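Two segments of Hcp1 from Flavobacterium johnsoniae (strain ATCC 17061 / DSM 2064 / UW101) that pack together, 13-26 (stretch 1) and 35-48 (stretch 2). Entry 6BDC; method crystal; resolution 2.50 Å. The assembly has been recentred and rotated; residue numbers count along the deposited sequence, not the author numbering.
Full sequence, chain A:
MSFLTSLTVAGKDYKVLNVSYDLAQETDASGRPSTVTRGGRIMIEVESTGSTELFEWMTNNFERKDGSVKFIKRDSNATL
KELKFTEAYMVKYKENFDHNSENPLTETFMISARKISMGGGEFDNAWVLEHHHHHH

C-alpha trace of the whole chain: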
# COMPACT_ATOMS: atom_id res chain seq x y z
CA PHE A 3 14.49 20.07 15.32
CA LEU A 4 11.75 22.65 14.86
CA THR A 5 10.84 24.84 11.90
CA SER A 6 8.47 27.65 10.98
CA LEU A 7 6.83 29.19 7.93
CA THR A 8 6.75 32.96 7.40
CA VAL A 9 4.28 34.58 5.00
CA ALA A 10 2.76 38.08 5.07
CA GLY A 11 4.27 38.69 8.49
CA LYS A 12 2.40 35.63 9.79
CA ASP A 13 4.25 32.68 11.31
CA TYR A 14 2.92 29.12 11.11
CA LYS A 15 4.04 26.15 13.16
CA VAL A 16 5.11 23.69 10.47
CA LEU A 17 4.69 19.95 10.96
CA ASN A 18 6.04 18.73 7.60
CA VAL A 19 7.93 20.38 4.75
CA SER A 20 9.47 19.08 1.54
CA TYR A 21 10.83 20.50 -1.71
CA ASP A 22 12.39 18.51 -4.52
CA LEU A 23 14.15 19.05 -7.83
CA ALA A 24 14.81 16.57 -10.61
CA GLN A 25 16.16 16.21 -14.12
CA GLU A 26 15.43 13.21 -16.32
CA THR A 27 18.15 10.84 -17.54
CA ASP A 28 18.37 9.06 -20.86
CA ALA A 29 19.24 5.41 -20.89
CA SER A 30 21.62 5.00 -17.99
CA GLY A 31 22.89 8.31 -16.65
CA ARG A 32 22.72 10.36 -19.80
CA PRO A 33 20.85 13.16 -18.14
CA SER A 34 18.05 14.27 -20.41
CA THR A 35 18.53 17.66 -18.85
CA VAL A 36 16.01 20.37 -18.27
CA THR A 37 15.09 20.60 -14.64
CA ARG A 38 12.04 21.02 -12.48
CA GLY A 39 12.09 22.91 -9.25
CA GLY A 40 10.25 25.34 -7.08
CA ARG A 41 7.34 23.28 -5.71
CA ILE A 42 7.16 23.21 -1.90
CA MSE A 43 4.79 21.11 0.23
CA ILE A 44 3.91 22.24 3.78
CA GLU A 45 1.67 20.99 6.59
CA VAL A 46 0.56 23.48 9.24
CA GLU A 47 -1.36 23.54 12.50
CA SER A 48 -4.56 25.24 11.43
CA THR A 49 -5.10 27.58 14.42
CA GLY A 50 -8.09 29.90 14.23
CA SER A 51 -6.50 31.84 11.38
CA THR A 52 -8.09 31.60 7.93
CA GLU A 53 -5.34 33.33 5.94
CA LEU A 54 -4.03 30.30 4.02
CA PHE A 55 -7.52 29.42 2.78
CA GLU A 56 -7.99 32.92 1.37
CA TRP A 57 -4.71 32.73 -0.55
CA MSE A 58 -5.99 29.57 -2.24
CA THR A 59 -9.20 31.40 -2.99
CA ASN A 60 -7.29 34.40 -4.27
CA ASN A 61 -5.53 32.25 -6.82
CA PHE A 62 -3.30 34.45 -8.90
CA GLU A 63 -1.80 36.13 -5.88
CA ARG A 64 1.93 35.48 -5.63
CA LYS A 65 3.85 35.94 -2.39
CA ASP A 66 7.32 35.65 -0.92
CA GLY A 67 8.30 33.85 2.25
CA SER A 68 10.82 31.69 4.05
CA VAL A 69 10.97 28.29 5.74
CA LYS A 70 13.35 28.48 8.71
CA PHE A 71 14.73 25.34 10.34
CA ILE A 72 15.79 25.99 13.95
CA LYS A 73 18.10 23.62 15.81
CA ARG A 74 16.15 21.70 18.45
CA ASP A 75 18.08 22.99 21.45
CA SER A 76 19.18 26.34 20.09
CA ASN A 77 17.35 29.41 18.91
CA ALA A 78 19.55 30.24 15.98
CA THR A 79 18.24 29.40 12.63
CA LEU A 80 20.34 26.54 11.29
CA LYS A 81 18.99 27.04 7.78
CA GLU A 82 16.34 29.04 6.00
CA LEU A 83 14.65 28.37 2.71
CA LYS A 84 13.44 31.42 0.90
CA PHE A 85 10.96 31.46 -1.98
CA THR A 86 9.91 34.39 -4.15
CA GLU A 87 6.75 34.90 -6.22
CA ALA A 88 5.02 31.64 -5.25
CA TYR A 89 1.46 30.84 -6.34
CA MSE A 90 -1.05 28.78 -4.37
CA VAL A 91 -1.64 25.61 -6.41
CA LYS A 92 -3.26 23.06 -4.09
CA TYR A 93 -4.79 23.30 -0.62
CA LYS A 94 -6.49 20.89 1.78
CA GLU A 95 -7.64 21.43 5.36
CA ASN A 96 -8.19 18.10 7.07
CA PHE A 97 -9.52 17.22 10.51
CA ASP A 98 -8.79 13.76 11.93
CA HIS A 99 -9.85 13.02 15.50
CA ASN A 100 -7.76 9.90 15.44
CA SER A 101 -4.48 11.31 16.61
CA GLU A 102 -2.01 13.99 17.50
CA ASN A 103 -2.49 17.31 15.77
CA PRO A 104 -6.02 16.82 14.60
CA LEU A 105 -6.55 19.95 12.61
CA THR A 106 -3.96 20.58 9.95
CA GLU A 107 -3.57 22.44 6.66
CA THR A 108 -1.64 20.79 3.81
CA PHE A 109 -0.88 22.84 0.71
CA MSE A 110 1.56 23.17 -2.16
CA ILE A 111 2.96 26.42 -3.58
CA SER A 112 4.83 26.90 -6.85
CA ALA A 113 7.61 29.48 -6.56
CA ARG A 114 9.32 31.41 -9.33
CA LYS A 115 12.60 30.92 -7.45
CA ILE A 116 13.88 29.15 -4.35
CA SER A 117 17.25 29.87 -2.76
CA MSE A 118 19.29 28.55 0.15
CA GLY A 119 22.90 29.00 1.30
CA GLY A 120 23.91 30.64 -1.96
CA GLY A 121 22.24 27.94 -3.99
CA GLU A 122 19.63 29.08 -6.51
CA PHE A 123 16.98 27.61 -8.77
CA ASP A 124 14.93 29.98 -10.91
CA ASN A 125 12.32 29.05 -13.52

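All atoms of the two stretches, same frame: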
# COMPACT_ATOMS: atom_id res chain seq x y z
N ASP A 13 3.44 33.86 11.07
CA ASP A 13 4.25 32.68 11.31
C ASP A 13 3.36 31.48 11.60
O ASP A 13 2.41 31.57 12.38
CB ASP A 13 5.22 32.91 12.47
CG ASP A 13 5.96 34.23 12.35
OD1 ASP A 13 5.91 34.85 11.27
OD2 ASP A 13 6.60 34.65 13.34
N TYR A 14 3.68 30.35 10.96
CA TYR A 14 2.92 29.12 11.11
C TYR A 14 3.82 28.02 11.64
O TYR A 14 4.89 27.76 11.07
CB TYR A 14 2.32 28.69 9.77
CG TYR A 14 1.48 29.73 9.09
CD1 TYR A 14 0.11 29.84 9.34
CD2 TYR A 14 2.04 30.61 8.17
CE1 TYR A 14 -0.66 30.80 8.71
CE2 TYR A 14 1.28 31.56 7.54
CZ TYR A 14 -0.07 31.66 7.81
OH TYR A 14 -0.82 32.62 7.17
N LYS A 15 3.38 27.37 12.72
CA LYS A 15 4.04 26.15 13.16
C LYS A 15 3.92 25.10 12.07
O LYS A 15 2.82 24.76 11.63
CB LYS A 15 3.41 25.65 14.46
N VAL A 16 5.06 24.59 11.61
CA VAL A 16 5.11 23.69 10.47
C VAL A 16 5.37 22.28 10.98
O VAL A 16 6.36 22.03 11.68
CB VAL A 16 6.17 24.10 9.45
CG1 VAL A 16 6.23 23.09 8.34
CG2 VAL A 16 5.85 25.46 8.90
N LEU A 17 4.49 21.35 10.62
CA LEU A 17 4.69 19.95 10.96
C LEU A 17 5.59 19.26 9.94
O LEU A 17 6.58 18.64 10.32
CB LEU A 17 3.33 19.25 11.07
CG LEU A 17 2.30 19.99 11.93
CD1 LEU A 17 0.93 19.32 11.85
CD2 LEU A 17 2.76 20.11 13.40
N ASN A 18 5.27 19.38 8.65
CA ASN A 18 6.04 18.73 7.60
C ASN A 18 6.35 19.73 6.49
O ASN A 18 5.50 20.55 6.14
CB ASN A 18 5.29 17.54 6.99
CG ASN A 18 5.09 16.40 7.97
OD1 ASN A 18 5.49 16.48 9.13
ND2 ASN A 18 4.44 15.33 7.51
N VAL A 19 7.57 19.66 5.96
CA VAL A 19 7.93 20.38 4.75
C VAL A 19 8.68 19.44 3.82
O VAL A 19 9.28 18.45 4.26
CB VAL A 19 8.80 21.63 5.02
CG1 VAL A 19 8.28 22.82 4.23
CG2 VAL A 19 8.90 21.92 6.50
N SER A 20 8.65 19.75 2.53
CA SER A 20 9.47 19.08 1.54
C SER A 20 9.52 19.93 0.28
O SER A 20 8.59 20.67 -0.03
CB SER A 20 8.97 17.66 1.22
OG SER A 20 8.07 17.66 0.13
N TYR A 21 10.64 19.83 -0.43
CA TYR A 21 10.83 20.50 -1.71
C TYR A 21 11.85 19.68 -2.49
O TYR A 21 12.87 19.27 -1.93
CB TYR A 21 11.30 21.95 -1.53
CG TYR A 21 12.64 22.09 -0.84
CD1 TYR A 21 12.73 22.08 0.54
CD2 TYR A 21 13.81 22.23 -1.57
CE1 TYR A 21 13.95 22.20 1.18
CE2 TYR A 21 15.04 22.36 -0.94
CZ TYR A 21 15.10 22.34 0.44
OH TYR A 21 16.31 22.46 1.07
N ASP A 22 11.56 19.43 -3.76
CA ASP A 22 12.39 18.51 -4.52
C ASP A 22 12.62 19.06 -5.92
O ASP A 22 11.79 19.79 -6.47
CB ASP A 22 11.76 17.11 -4.59
CG ASP A 22 10.45 17.09 -5.34
OD1 ASP A 22 10.48 16.96 -6.58
OD2 ASP A 22 9.39 17.18 -4.69
N LEU A 23 13.77 18.70 -6.48
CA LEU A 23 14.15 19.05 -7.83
C LEU A 23 14.65 17.80 -8.54
O LEU A 23 15.22 16.90 -7.92
CB LEU A 23 15.24 20.13 -7.88
CG LEU A 23 15.06 21.40 -7.05
CD1 LEU A 23 15.59 21.22 -5.64
CD2 LEU A 23 15.75 22.57 -7.73
N ALA A 24 14.45 17.76 -9.86
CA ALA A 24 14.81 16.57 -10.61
C ALA A 24 15.03 16.92 -12.07
O ALA A 24 14.36 17.79 -12.63
CB ALA A 24 13.72 15.49 -10.48
N GLN A 25 15.98 16.22 -12.68
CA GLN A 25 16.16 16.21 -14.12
C GLN A 25 16.13 14.76 -14.60
O GLN A 25 16.59 13.85 -13.91
CB GLN A 25 17.48 16.89 -14.53
CG GLN A 25 18.63 16.71 -13.56
CD GLN A 25 19.95 17.16 -14.15
OE1 GLN A 25 20.14 17.14 -15.36
NE2 GLN A 25 20.88 17.58 -13.29
N GLU A 26 15.56 14.55 -15.78
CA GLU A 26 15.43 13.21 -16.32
C GLU A 26 16.75 12.75 -16.94
O GLU A 26 17.54 13.56 -17.43
CB GLU A 26 14.33 13.15 -17.37
CG GLU A 26 13.16 14.07 -17.10
CD GLU A 26 12.54 14.57 -18.38
OE1 GLU A 26 13.19 15.38 -19.08
OE2 GLU A 26 11.41 14.14 -18.71
N THR A 35 18.31 16.25 -19.12
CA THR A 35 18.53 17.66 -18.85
C THR A 35 17.21 18.38 -18.94
O THR A 35 16.20 17.81 -19.31
CB THR A 35 19.57 18.28 -19.78
OG1 THR A 35 18.93 18.68 -20.99
CG2 THR A 35 20.65 17.28 -20.09
N VAL A 36 17.22 19.64 -18.52
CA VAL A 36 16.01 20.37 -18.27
C VAL A 36 15.82 20.00 -16.83
O VAL A 36 16.21 18.92 -16.44
CB VAL A 36 14.85 19.81 -19.09
N THR A 37 15.20 20.85 -16.05
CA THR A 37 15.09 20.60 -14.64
C THR A 37 13.77 21.12 -14.16
O THR A 37 13.21 22.02 -14.76
CB THR A 37 16.24 21.28 -13.91
OG1 THR A 37 17.38 21.26 -14.74
CG2 THR A 37 16.56 20.56 -12.66
N ARG A 38 13.26 20.55 -13.08
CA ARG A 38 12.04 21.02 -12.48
C ARG A 38 12.37 21.37 -11.07
O ARG A 38 13.09 20.66 -10.41
CB ARG A 38 10.97 19.95 -12.53
N GLY A 39 11.87 22.50 -10.61
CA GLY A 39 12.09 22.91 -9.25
C GLY A 39 11.08 23.93 -8.84
O GLY A 39 10.37 24.45 -9.67
N GLY A 40 11.00 24.20 -7.56
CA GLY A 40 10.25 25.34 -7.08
C GLY A 40 8.96 24.99 -6.37
O GLY A 40 8.33 25.88 -5.79
N ARG A 41 8.54 23.72 -6.41
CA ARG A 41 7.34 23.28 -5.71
C ARG A 41 7.69 22.90 -4.28
O ARG A 41 8.64 22.15 -4.04
CB ARG A 41 6.70 22.09 -6.43
CG ARG A 41 5.69 22.48 -7.50
CD ARG A 41 5.45 21.36 -8.50
NE ARG A 41 4.42 21.70 -9.48
N ILE A 42 6.92 23.43 -3.33
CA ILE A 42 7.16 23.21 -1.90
C ILE A 42 5.86 22.73 -1.26
O ILE A 42 4.79 23.32 -1.50
CB ILE A 42 7.66 24.49 -1.21
CG1 ILE A 42 8.85 25.09 -1.96
CG2 ILE A 42 8.02 24.21 0.24
CD1 ILE A 42 9.40 26.34 -1.31
N MSE A 43 5.95 21.68 -0.46
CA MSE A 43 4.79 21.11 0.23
C MSE A 43 4.91 21.31 1.74
O MSE A 43 5.93 20.97 2.33
CB MSE A 43 4.64 19.63 -0.08
CG MSE A 43 5.63 19.12 -1.12
SE MSE A 43 5.05 19.34 -2.97
CE MSE A 43 4.56 17.48 -3.35
N ILE A 44 3.87 21.88 2.37
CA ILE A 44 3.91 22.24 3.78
C ILE A 44 2.65 21.72 4.46
O ILE A 44 1.58 21.63 3.86
CB ILE A 44 4.03 23.77 3.97
CG1 ILE A 44 5.19 24.34 3.15
CG2 ILE A 44 4.23 24.13 5.44
CD1 ILE A 44 4.75 25.23 2.00
N GLU A 45 2.80 21.36 5.74
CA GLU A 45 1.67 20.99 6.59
C GLU A 45 1.73 21.83 7.86
O GLU A 45 2.78 21.91 8.50
CB GLU A 45 1.68 19.50 6.94
CG GLU A 45 0.48 19.07 7.77
CD GLU A 45 0.32 17.56 7.84
OE1 GLU A 45 1.12 16.85 7.19
OE2 GLU A 45 -0.60 17.09 8.53
N VAL A 46 0.60 22.44 8.21
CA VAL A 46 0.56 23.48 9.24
C VAL A 46 -0.55 23.18 10.24
O VAL A 46 -1.60 22.63 9.89
CB VAL A 46 0.34 24.87 8.60
CG1 VAL A 46 0.19 25.94 9.66
CG2 VAL A 46 1.49 25.20 7.67
N GLU A 47 -0.30 23.52 11.51
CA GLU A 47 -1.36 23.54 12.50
C GLU A 47 -2.32 24.67 12.19
O GLU A 47 -1.91 25.82 12.02
CB GLU A 47 -0.77 23.69 13.90
CG GLU A 47 -1.17 22.58 14.88
CD GLU A 47 -0.39 22.65 16.18
OE1 GLU A 47 0.80 23.03 16.14
OE2 GLU A 47 -0.96 22.32 17.24
N SER A 48 -3.62 24.35 12.11
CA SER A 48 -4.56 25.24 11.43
C SER A 48 -4.86 26.51 12.22
O SER A 48 -5.18 27.54 11.61
CB SER A 48 -5.86 24.49 11.14
OG SER A 48 -5.69 23.61 10.05

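The most unusual feature of this contact is a corner at Leu 17, which lets the strand 41-47 meet two strands at once: it lies nearly antiparallel to 18-24, at 174°, yet makes an angle of 104° with 13-16. The backbone pairing is carried across the corner. Leu 17 N donates to Glu 45 O (2.8 Å), and Glu 45 N donates to Asn 18 O (2.8 Å), so Glu 45 bonds to two successive residues. Before the corner, a weak bond runs from Glu 47 N to Lys 15 O (3.4 Å).

Along the strand 18-24, Ser 20 and Met 43, a selenomethionine, form a reciprocal pair: Ser 20 N donates to Met 43 O (3.0 Å) and Met 43 N to Ser 20 O (2.9 Å). Between such pairs the CA hydrogens face carbonyls, as in Val 19 CA to Met 43 O (3.2 Å).

The side chains of Val 16, Val 19, Ile 42, Ile 44 and Val 46 share one face of the sheet and are buried. Branched at CB, these residues suit extended backbone, and their branches pack against one another: Val 19 CG1 lies 3.6 Å from Ile 44 CG1, and Val 16 CG1 3.7 Å from Ile 44 CG2. Val 46 CG1 also reaches Tyr 14 CB (3.5 Å). The other face carries Asn 18, Ser 20, Met 43 and Glu 45. There the two side chains of the Ser 20 and Met 43 pair come close, Ser 20 OG lying 3.1 Å from Met 43 CG.

Further on, Ala 24 and Arg 38 form a second reciprocal pair, with Ala 24 N to Arg 38 O at 3.2 Å and Arg 38 N to Ala 24 O at 3.0 Å. Next to it, Gly 39 accommodates Leu 23: an ideal CB on the glycine would sit 2.8 Å from Leu 23 CD2, a clash.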